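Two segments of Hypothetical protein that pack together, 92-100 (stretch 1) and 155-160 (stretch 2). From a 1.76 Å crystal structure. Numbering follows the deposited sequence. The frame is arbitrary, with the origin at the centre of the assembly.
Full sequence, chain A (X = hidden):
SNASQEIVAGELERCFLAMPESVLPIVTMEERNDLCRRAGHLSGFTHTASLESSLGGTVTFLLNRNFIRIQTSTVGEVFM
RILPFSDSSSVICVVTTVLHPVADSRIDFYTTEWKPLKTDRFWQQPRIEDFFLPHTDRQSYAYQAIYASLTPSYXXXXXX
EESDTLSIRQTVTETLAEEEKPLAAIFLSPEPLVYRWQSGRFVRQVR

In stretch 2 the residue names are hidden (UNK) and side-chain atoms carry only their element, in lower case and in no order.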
ATOM      1  N   ILE A  92      -3.746 -11.037  -6.549  1.00  7.12           N
ATOM      2  CA  ILE A  92      -2.884  -9.831  -6.674  1.00  6.66           C
ATOM      3  C   ILE A  92      -3.290  -8.812  -5.590  1.00  6.86           C
ATOM      4  O   ILE A  92      -4.452  -8.472  -5.470  1.00  6.60           O
ATOM      5  CB  ILE A  92      -3.038  -9.157  -8.069  1.00  6.52           C
ATOM      6  CG1 ILE A  92      -2.836 -10.189  -9.192  1.00  6.44           C
ATOM      7  CG2 ILE A  92      -2.023  -7.957  -8.224  1.00  6.98           C
ATOM      8  CD1 ILE A  92      -3.212  -9.740 -10.548  1.00  6.62           C
ATOM      9  N   CYS A  93      -2.294  -8.322  -4.848  1.00  6.88           N
ATOM     10  CA  CYS A  93      -2.497  -7.329  -3.813  1.00  7.31           C
ATOM     11  C   CYS A  93      -1.802  -6.070  -4.263  1.00  7.40           C
ATOM     12  O   CYS A  93      -0.606  -6.115  -4.615  1.00  5.89           O
ATOM     13  CB  CYS A  93      -1.887  -7.814  -2.492  1.00  7.96           C
ATOM     14  SG  CYS A  93      -2.052  -6.575  -1.123  1.00  8.63           S
ATOM     15  N   VAL A  94      -2.540  -4.947  -4.291  1.00  7.33           N
ATOM     16  CA  VAL A  94      -1.987  -3.715  -4.817  1.00  7.89           C
ATOM     17  C   VAL A  94      -2.226  -2.705  -3.728  1.00  7.89           C
ATOM     18  O   VAL A  94      -3.338  -2.598  -3.215  1.00  9.92           O
ATOM     19  CB  VAL A  94      -2.627  -3.248  -6.166  1.00  7.34           C
ATOM     20  CG1 VAL A  94      -1.884  -2.021  -6.734  1.00  7.34           C
ATOM     21  CG2 VAL A  94      -2.605  -4.349  -7.194  1.00  9.71           C
ATOM     22  N   VAL A  95      -1.168  -2.003  -3.344  1.00  8.59           N
ATOM     23  CA  VAL A  95      -1.258  -1.002  -2.298  1.00  8.24           C
ATOM     24  C   VAL A  95      -0.912   0.322  -2.964  1.00  9.55           C
ATOM     25  O   VAL A  95       0.186   0.493  -3.519  1.00  6.78           O
ATOM     26  CB  VAL A  95      -0.285  -1.282  -1.095  1.00  7.86           C
ATOM     27  CG1 VAL A  95      -0.460  -0.223  -0.002  1.00  7.36           C
ATOM     28  CG2 VAL A  95      -0.472  -2.656  -0.523  1.00  8.42           C
ATOM     29  N   THR A  96      -1.853   1.247  -2.909  1.00  9.30           N
ATOM     30  CA  THR A  96      -1.705   2.528  -3.604  1.00  8.59           C
ATOM     31  C   THR A  96      -1.751   3.612  -2.550  1.00  8.68           C
ATOM     32  O   THR A  96      -2.748   3.714  -1.794  1.00  8.99           O
ATOM     33  CB  THR A  96      -2.790   2.764  -4.659  1.00  8.93           C
ATOM     34  OG1 THR A  96      -2.832   1.687  -5.600  1.00  6.38           O
ATOM     35  CG2 THR A  96      -2.519   4.098  -5.411  1.00  9.24           C
ATOM     36  N   THR A  97      -0.695   4.419  -2.495  1.00  7.66           N
ATOM     37  CA  THR A  97      -0.474   5.347  -1.417  1.00  8.33           C
ATOM     38  C   THR A  97      -0.232   6.751  -1.939  1.00  8.76           C
ATOM     39  O   THR A  97       0.788   7.022  -2.621  1.00  8.18           O
ATOM     40  CB  THR A  97       0.757   4.938  -0.533  1.00  7.55           C
ATOM     41  OG1 THR A  97       0.640   3.595  -0.064  1.00  9.18           O
ATOM     42  CG2 THR A  97       0.883   5.890   0.644  1.00  8.98           C
ATOM     43  N   VAL A  98      -1.153   7.662  -1.628  1.00  9.63           N
ATOM     44  CA  VAL A  98      -0.893   9.094  -1.912  1.00 10.44           C
ATOM     45  C   VAL A  98       0.142   9.559  -0.864  1.00 11.77           C
ATOM     46  O   VAL A  98       0.096   9.134   0.292  1.00 11.71           O
ATOM     47  CB  VAL A  98      -2.186   9.933  -1.888  1.00 11.47           C
ATOM     48  CG1 VAL A  98      -3.191   9.360  -2.844  1.00 12.20           C
ATOM     49  CG2 VAL A  98      -2.759   9.960  -0.504  1.00 13.41           C
ATOM     50  N   LEU A  99       1.116  10.378  -1.274  1.00 11.55           N
ATOM     51  CA  LEU A  99       2.238  10.697  -0.360  1.00 11.07           C
ATOM     52  C   LEU A  99       2.102  12.121   0.203  1.00 11.31           C
ATOM     53  O   LEU A  99       2.729  12.452   1.229  1.00 10.05           O
ATOM     54  CB  LEU A  99       3.596  10.480  -1.041  1.00 10.41           C
ATOM     55  CG  LEU A  99       3.946   9.092  -1.614  1.00 10.93           C
ATOM     56  CD1 LEU A  99       5.188   9.228  -2.533  1.00  8.46           C
ATOM     57  CD2 LEU A  99       4.183   8.020  -0.539  1.00  7.96           C
ATOM     58  N   HIS A 100       1.249  12.914  -0.443  1.00 10.03           N
ATOM     59  CA  HIS A 100       0.969  14.295  -0.101  1.00 11.40           C
ATOM     60  C   HIS A 100      -0.499  14.593  -0.447  1.00 12.19           C
ATOM     61  O   HIS A 100      -0.988  14.078  -1.457  1.00 14.51           O
ATOM     62  CB  HIS A 100       1.887  15.199  -0.901  1.00 12.09           C
ATOM     63  CG  HIS A 100       3.328  14.984  -0.578  1.00 12.57           C
ATOM     64  ND1 HIS A 100       3.880  15.409   0.608  1.00 13.05           N
ATOM     65  CD2 HIS A 100       4.312  14.324  -1.242  1.00 13.49           C
ATOM     66  CE1 HIS A 100       5.155  15.059   0.649  1.00 15.08           C
ATOM     67  NE2 HIS A 100       5.440  14.391  -0.453  1.00 12.62           N
ATOM     68  N   UNK A 155      -3.700   6.511   7.344  1.00  6.30           N
ATOM     69  CA  UNK A 155      -2.761   5.437   7.631  1.00  5.62           C
ATOM     70  C   UNK A 155      -2.006   5.049   6.359  1.00  5.75           C
ATOM     71  O   UNK A 155      -2.572   4.950   5.259  1.00  4.75           O
ATOM     72  c   UNK A 155      -6.514   3.888  11.378  1.00  6.46           C
ATOM     73 se   UNK A 155      -5.401   2.998   9.971  0.80  7.66          SE
ATOM     74  c   UNK A 155      -3.456   4.192   8.235  1.00  5.98           C
ATOM     75  c   UNK A 155      -4.190   4.456   9.550  1.00  6.50           C
ATOM     76  N   UNK A 156      -0.703   4.860   6.518  1.00  6.76           N
ATOM     77  CA  UNK A 156       0.170   4.454   5.427  1.00  7.55           C
ATOM     78  C   UNK A 156       0.574   2.984   5.595  1.00  7.83           C
ATOM     79  O   UNK A 156       1.087   2.561   6.645  1.00  8.68           O
ATOM     80  c   UNK A 156       3.530   5.941   4.110  1.00  8.85           C
ATOM     81  c   UNK A 156       2.391   4.959   4.263  1.00  8.11           C
ATOM     82  o   UNK A 156       3.794   6.767   5.013  1.00  9.86           O
ATOM     83  c   UNK A 156       1.444   5.326   5.413  1.00  7.36           C
ATOM     84  n   UNK A 156       4.253   5.808   3.030  1.00  7.89           N
ATOM     85  N   UNK A 157       0.328   2.210   4.551  1.00  7.68           N
ATOM     86  CA  UNK A 157       0.695   0.824   4.518  1.00  7.30           C
ATOM     87  C   UNK A 157       1.971   0.559   3.706  1.00  7.47           C
ATOM     88  O   UNK A 157       2.165   1.140   2.649  1.00  7.63           O
ATOM     89  c   UNK A 157      -0.446   0.058   3.874  1.00  7.59           C
ATOM     90  c   UNK A 157      -1.754   0.220   4.744  1.00  7.14           C
ATOM     91  c   UNK A 157      -0.082  -1.401   3.670  1.00  8.45           C
ATOM     92  N   UNK A 158       2.794  -0.348   4.223  1.00  8.68           N
ATOM     93  CA  UNK A 158       3.955  -0.909   3.491  1.00  7.62           C
ATOM     94  C   UNK A 158       3.872  -2.443   3.455  1.00  7.55           C
ATOM     95  O   UNK A 158       4.061  -3.102   4.466  1.00  7.03           O
ATOM     96  o   UNK A 158       6.358  -0.869   3.341  1.00  7.95           O
ATOM     97  c   UNK A 158       5.254  -0.530   4.174  1.00  8.12           C
ATOM     98  N   UNK A 159       3.581  -2.988   2.300  1.00  7.28           N
ATOM     99  CA  UNK A 159       3.670  -4.456   2.109  1.00  7.56           C
ATOM    100  C   UNK A 159       5.141  -4.835   1.940  1.00  6.54           C
ATOM    101  O   UNK A 159       5.912  -4.176   1.198  1.00  4.98           O
ATOM    102  c   UNK A 159       1.918  -6.323  -0.827  1.00  6.43           C
ATOM    103  c   UNK A 159       2.756  -6.267   0.470  1.00  7.11           C
ATOM    104  c   UNK A 159       2.154  -7.114   1.582  1.00  9.28           C
ATOM    105  c   UNK A 159       2.832  -4.817   0.869  1.00  7.94           C
ATOM    106  N   UNK A 160       5.574  -5.873   2.653  1.00  7.42           N
ATOM    107  CA  UNK A 160       6.928  -6.392   2.473  1.00  7.86           C
ATOM    108  C   UNK A 160       7.224  -6.821   1.033  1.00  8.44           C
ATOM    109  O   UNK A 160       6.352  -7.307   0.282  1.00  9.13           O
ATOM    110  o   UNK A 160       8.569  -8.067   3.254  1.00  9.15           O
ATOM    111  c   UNK A 160       7.217  -7.563   3.423  1.00  8.02           C
TER

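Position 155 carries four side-chain atoms in an unbranched chain: two carbons, a selenium and a terminal carbon. Its side chain is out of reach of stretch 1, and it is buried. Selenium in that place identifies selenomethionine, so the residue is Met155.

Position 156 has five side-chain atoms. Three carbons run in a line, and the third carries one oxygen and one nitrogen. Its second carbon meets Thr97 and its amide end Leu99. Two methylenes and a terminal amide make this Gln156. Its CA-to-CB bond points sideways, but the extended chain, with chi1 and chi2 both t, brings its end nearer to stretch 1. Gln156 CG lies 4.0 Å from Thr97 CG2, and Gln156 NE2 lies 4.2 Å from Leu99 CD2. Both are van der Waals contacts. The amide makes no hydrogen bond to stretch 1.

Position 157 has three side-chain carbons, one attached to CA and carrying the other two. It points toward stretch 1, and one branch meets Val95. Branching at CB with no further atoms gives Val157. It meets a residue of its own kind: Val157 CG1 is 3.9 Å from Val95 CG1. The backbone here also comes near Thr97, with Val157 O 4.0 Å from Thr97 OG1. That is too long for a hydrogen bond, and the hydroxyl is satisfied elsewhere in the structure.

Position 158 has one carbon followed by one oxygen. It points away and touches nothing on stretch 1. This is Ser158, and it is exposed.

Position 159 has four side-chain carbons, forked at the second. It points toward stretch 1, where it meets Cys93 and Val95. The fork lies one atom beyond CB, which makes this Leu159. Leu159 CD2 is 4.0 Å from Cys93 SG, and Leu159 CB is 4.2 Å from Val95 CG2.

Position 160 again has one carbon and one oxygen. It lies beyond the end of the strand and out of reach of stretch 1. It is Ser160.

The contact is made mainly by side chains. The strand axes approach to 7.7 Å, and their directions differ by 140°, so the strands run roughly antiparallel. No hydrogen bond joins the two stretches. Alternation along stretch 1 turns Cys93, Val95 and Thr97 toward stretch 2, while Val94 and Thr96 point away. Val157 and Leu159 answer from the other strand, with Ser158 between them turned away. Val95 touches both and lies at the centre of the apolar contacts. Gln156 extends the packing along Thr97 to Leu99. The total buried surface is 272 Å².

Stretch 2 (155-160) MQVSLS
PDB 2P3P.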